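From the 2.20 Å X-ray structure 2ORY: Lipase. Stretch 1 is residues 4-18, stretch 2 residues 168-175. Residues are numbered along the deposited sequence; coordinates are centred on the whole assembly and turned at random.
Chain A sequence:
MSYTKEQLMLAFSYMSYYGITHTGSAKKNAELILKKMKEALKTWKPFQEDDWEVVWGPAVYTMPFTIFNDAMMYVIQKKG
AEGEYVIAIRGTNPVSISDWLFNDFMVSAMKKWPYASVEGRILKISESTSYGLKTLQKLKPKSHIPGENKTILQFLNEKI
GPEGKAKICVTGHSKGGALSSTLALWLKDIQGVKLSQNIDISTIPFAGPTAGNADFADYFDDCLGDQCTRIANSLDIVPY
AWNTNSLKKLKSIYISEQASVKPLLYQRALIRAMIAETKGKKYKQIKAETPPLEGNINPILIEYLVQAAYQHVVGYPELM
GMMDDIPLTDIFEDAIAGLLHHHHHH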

# COMPACT_ATOMS: atom_id res chain seq x y z
N THR A 4 -14.40 1.53 -12.35
CA THR A 4 -14.01 2.86 -11.90
C THR A 4 -12.48 2.91 -11.74
O THR A 4 -11.80 1.88 -11.79
N LYS A 5 -11.96 4.12 -11.54
CA LYS A 5 -10.53 4.32 -11.36
C LYS A 5 -10.08 3.55 -10.12
O LYS A 5 -9.05 2.87 -10.14
N GLU A 6 -10.86 3.63 -9.05
CA GLU A 6 -10.55 2.95 -7.80
C GLU A 6 -10.47 1.44 -7.98
O GLU A 6 -9.58 0.79 -7.44
N GLN A 7 -11.42 0.89 -8.73
CA GLN A 7 -11.45 -0.54 -8.99
C GLN A 7 -10.23 -0.94 -9.83
O GLN A 7 -9.65 -2.01 -9.66
N LEU A 8 -9.84 -0.06 -10.74
CA LEU A 8 -8.70 -0.35 -11.59
C LEU A 8 -7.44 -0.42 -10.76
O LEU A 8 -6.67 -1.36 -10.89
N MET A 9 -7.23 0.58 -9.91
CA MET A 9 -6.06 0.62 -9.05
C MET A 9 -6.04 -0.55 -8.04
O MET A 9 -4.98 -0.98 -7.59
N LEU A 10 -7.21 -1.06 -7.67
CA LEU A 10 -7.29 -2.20 -6.75
C LEU A 10 -6.68 -3.39 -7.48
O LEU A 10 -5.97 -4.20 -6.90
N ALA A 11 -6.99 -3.47 -8.78
CA ALA A 11 -6.48 -4.54 -9.63
C ALA A 11 -4.96 -4.49 -9.74
O ALA A 11 -4.29 -5.52 -9.72
N PHE A 12 -4.41 -3.29 -9.86
CA PHE A 12 -2.96 -3.14 -9.96
C PHE A 12 -2.31 -3.41 -8.62
O PHE A 12 -1.22 -3.98 -8.55
N SER A 13 -2.98 -2.99 -7.55
CA SER A 13 -2.45 -3.20 -6.22
C SER A 13 -2.37 -4.69 -5.93
O SER A 13 -1.40 -5.16 -5.32
N TYR A 14 -3.38 -5.44 -6.36
CA TYR A 14 -3.40 -6.88 -6.11
C TYR A 14 -2.51 -7.70 -7.03
O TYR A 14 -1.99 -8.74 -6.63
N MET A 15 -2.32 -7.22 -8.25
CA MET A 15 -1.44 -7.90 -9.20
C MET A 15 -0.01 -7.83 -8.66
O MET A 15 0.83 -8.65 -9.01
N SER A 16 0.24 -6.84 -7.80
CA SER A 16 1.55 -6.64 -7.17
C SER A 16 1.94 -7.84 -6.32
O SER A 16 3.13 -8.11 -6.12
N TYR A 17 0.94 -8.53 -5.81
CA TYR A 17 1.16 -9.67 -4.93
C TYR A 17 1.58 -11.00 -5.57
O TYR A 17 1.83 -11.97 -4.85
N TYR A 18 1.66 -11.06 -6.89
CA TYR A 18 2.07 -12.31 -7.51
C TYR A 18 3.42 -12.71 -6.97
O TYR A 18 4.31 -11.88 -6.84
N ILE A 168 0.31 10.55 -13.33
CA ILE A 168 0.79 9.40 -12.59
C ILE A 168 -0.09 9.14 -11.39
O ILE A 168 -0.35 10.05 -10.62
N CYS A 169 -0.58 7.91 -11.26
CA CYS A 169 -1.36 7.52 -10.09
C CYS A 169 -0.48 6.51 -9.32
O CYS A 169 0.04 5.56 -9.89
N VAL A 170 -0.28 6.74 -8.03
CA VAL A 170 0.53 5.83 -7.22
C VAL A 170 -0.44 5.06 -6.34
O VAL A 170 -1.20 5.66 -5.58
N THR A 171 -0.43 3.74 -6.46
CA THR A 171 -1.34 2.91 -5.68
C THR A 171 -0.62 1.75 -4.98
O THR A 171 0.53 1.41 -5.29
N GLY A 172 -1.31 1.15 -4.01
CA GLY A 172 -0.73 0.05 -3.27
C GLY A 172 -1.68 -0.36 -2.16
O GLY A 172 -2.51 0.44 -1.72
N HIS A 173 -1.53 -1.60 -1.71
CA HIS A 173 -2.36 -2.20 -0.65
C HIS A 173 -1.52 -2.60 0.57
O HIS A 173 -0.37 -2.98 0.43
N SER A 174 -2.11 -2.52 1.76
CA SER A 174 -1.43 -2.91 3.00
C SER A 174 -0.25 -1.96 3.25
O SER A 174 -0.42 -0.75 3.23
N LYS A 175 0.94 -2.50 3.53
CA LYS A 175 2.09 -1.62 3.70
C LYS A 175 2.20 -0.74 2.43
O LYS A 175 2.63 0.42 2.49

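Where a helix crosses a strand obliquely, side chains of different length and shape can fill the space between them, and this lipase offers a compact example. The axes of helix 5-15 and strand 168-173 approach to 7.0 Å at 60°, and the backbones come nearest where the CA atoms of Ser13 and Gly172 lie 4.7 Å apart. At this point Gly172 brings only backbone, and Ser13 points its short side chain toward the strand. Its m rotamer (chi1 -75°) turns OG back to donate a hydrogen bond to Met9 O at 3.1 Å, a familiar helical serine arrangement, while leaving Ser13 OG 3.0 Å from Thr171 OG1.

Strand alternation sets the other side of the packing. Cys169, Thr171 and His173 point toward the helix, whereas Ile168 and Val170 point away. Met9 meets the first two: its chi angles are all m, a folded course that brings Met9 CE to 3.2 Å from both Cys169 SG and Thr171 CG2. Thr171, with chi1 at -168° (t), also places CG2 4.3 Å from Phe12 CB. Lys5 starts sideways, but its extended t, t, t chain with a final p turn carries Lys5 NZ to 3.9 Å from Cys169 SG.

His173, with chi1 t and chi2 of -90°, presents one face of its imidazole to Tyr14 and its edge to Tyr17. Tyr17 (m) points toward the strand and shares a hydrogen bond between Tyr17 OH and His173 ND1 at 2.9 Å; either atom could donate. Their rings meet rim to rim. Tyr14, also m, starts sideways, yet its edge reaches the face of His173, with centroids 5.0 Å apart and planes at 62°. A water completes the junction, donating to Ser13 O at 3.0 Å and accepting from His173 N at 2.9 Å, thereby linking the two backbones.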

# COMPACT_ATOMS: atom_id res chain seq x y z
CB THR A 4 -14.65 3.21 -10.55
OG1 THR A 4 -14.08 2.36 -9.54
CG2 THR A 4 -16.17 2.99 -10.60
CB LYS A 5 -10.23 5.81 -11.19
CG LYS A 5 -8.75 6.16 -11.05
CD LYS A 5 -8.58 7.68 -10.87
CE LYS A 5 -7.14 8.07 -10.61
NZ LYS A 5 -6.30 7.70 -11.76
CB GLU A 6 -11.58 3.31 -6.73
CG GLU A 6 -11.59 4.78 -6.44
CD GLU A 6 -12.72 5.51 -7.12
OE1 GLU A 6 -12.88 5.42 -8.37
OE2 GLU A 6 -13.46 6.19 -6.38
CB GLN A 7 -12.72 -0.92 -9.75
CG GLN A 7 -13.99 -0.64 -8.97
CD GLN A 7 -15.22 -0.98 -9.79
OE1 GLN A 7 -15.49 -0.35 -10.81
NE2 GLN A 7 -15.95 -1.99 -9.34
CB LEU A 8 -8.55 0.70 -12.68
CG LEU A 8 -7.39 0.47 -13.64
CD1 LEU A 8 -7.58 -0.84 -14.39
CD2 LEU A 8 -7.32 1.63 -14.63
CB MET A 9 -6.00 1.96 -8.31
CG MET A 9 -5.85 3.19 -9.21
SD MET A 9 -4.55 3.11 -10.45
CE MET A 9 -3.19 3.40 -9.53
CB LEU A 10 -8.74 -2.53 -6.40
CG LEU A 10 -8.88 -3.73 -5.45
CD1 LEU A 10 -8.32 -3.32 -4.08
CD2 LEU A 10 -10.34 -4.16 -5.32
CB ALA A 11 -7.11 -4.44 -11.03
CB PHE A 12 -2.58 -1.74 -10.43
CG PHE A 12 -2.81 -1.50 -11.89
CD1 PHE A 12 -3.70 -0.52 -12.32
CD2 PHE A 12 -2.10 -2.24 -12.84
CE1 PHE A 12 -3.88 -0.27 -13.67
CE2 PHE A 12 -2.28 -2.00 -14.19
CZ PHE A 12 -3.17 -1.01 -14.61
CB SER A 13 -3.32 -2.52 -5.16
OG SER A 13 -3.12 -1.11 -5.17
CB TYR A 14 -4.83 -7.42 -6.13
CG TYR A 14 -5.50 -7.29 -4.76
CD1 TYR A 14 -5.60 -6.05 -4.14
CD2 TYR A 14 -5.97 -8.41 -4.07
CE1 TYR A 14 -6.16 -5.91 -2.87
CE2 TYR A 14 -6.54 -8.30 -2.79
CZ TYR A 14 -6.63 -7.03 -2.19
OH TYR A 14 -7.17 -6.87 -0.92
CB MET A 15 -1.51 -7.21 -10.57
CG MET A 15 -0.78 -7.97 -11.69
SD MET A 15 -0.97 -7.16 -13.31
CE MET A 15 0.27 -5.91 -13.20
CB SER A 16 1.51 -5.42 -6.26
OG SER A 16 1.05 -4.30 -6.96
CB TYR A 17 -0.08 -9.87 -4.05
CG TYR A 17 -0.19 -8.82 -2.95
CD1 TYR A 17 -1.35 -8.05 -2.80
CD2 TYR A 17 0.87 -8.59 -2.07
CE1 TYR A 17 -1.44 -7.08 -1.81
CE2 TYR A 17 0.78 -7.62 -1.07
CZ TYR A 17 -0.38 -6.87 -0.95
OH TYR A 17 -0.47 -5.93 0.05
CB TYR A 18 2.14 -12.17 -9.03
CG TYR A 18 0.86 -12.56 -9.72
CD1 TYR A 18 0.20 -11.66 -10.56
CD2 TYR A 18 0.31 -13.83 -9.56
CE1 TYR A 18 -0.96 -12.02 -11.22
CE2 TYR A 18 -0.85 -14.20 -10.22
CZ TYR A 18 -1.48 -13.29 -11.05
OH TYR A 18 -2.63 -13.64 -11.73
CB ILE A 168 2.25 9.58 -12.09
CG1 ILE A 168 3.21 9.67 -13.28
CG2 ILE A 168 2.66 8.41 -11.16
CD1 ILE A 168 4.68 9.61 -12.92
CB CYS A 169 -2.68 6.85 -10.49
SG CYS A 169 -3.74 6.53 -9.05
CB VAL A 170 1.54 6.60 -6.33
CG1 VAL A 170 2.54 5.60 -5.72
CG2 VAL A 170 2.23 7.72 -7.15
CB THR A 171 -2.46 2.36 -6.59
OG1 THR A 171 -3.49 1.79 -5.79
CG2 THR A 171 -1.92 1.29 -7.52
CB HIS A 173 -3.08 -3.43 -1.22
CG HIS A 173 -3.83 -4.24 -0.21
ND1 HIS A 173 -3.26 -5.29 0.48
CD2 HIS A 173 -5.11 -4.16 0.22
CE1 HIS A 173 -4.16 -5.82 1.30
NE2 HIS A 173 -5.29 -5.15 1.16
CB SER A 174 -0.95 -4.37 2.88
OG SER A 174 -0.53 -4.91 4.12
CB LYS A 175 3.37 -2.44 3.85
CG LYS A 175 3.70 -2.86 5.26
CD LYS A 175 5.07 -3.54 5.30
CE LYS A 175 5.56 -3.70 6.73
NZ LYS A 175 6.87 -4.41 6.80
O HOH W 1 0.00 -3.34 -3.46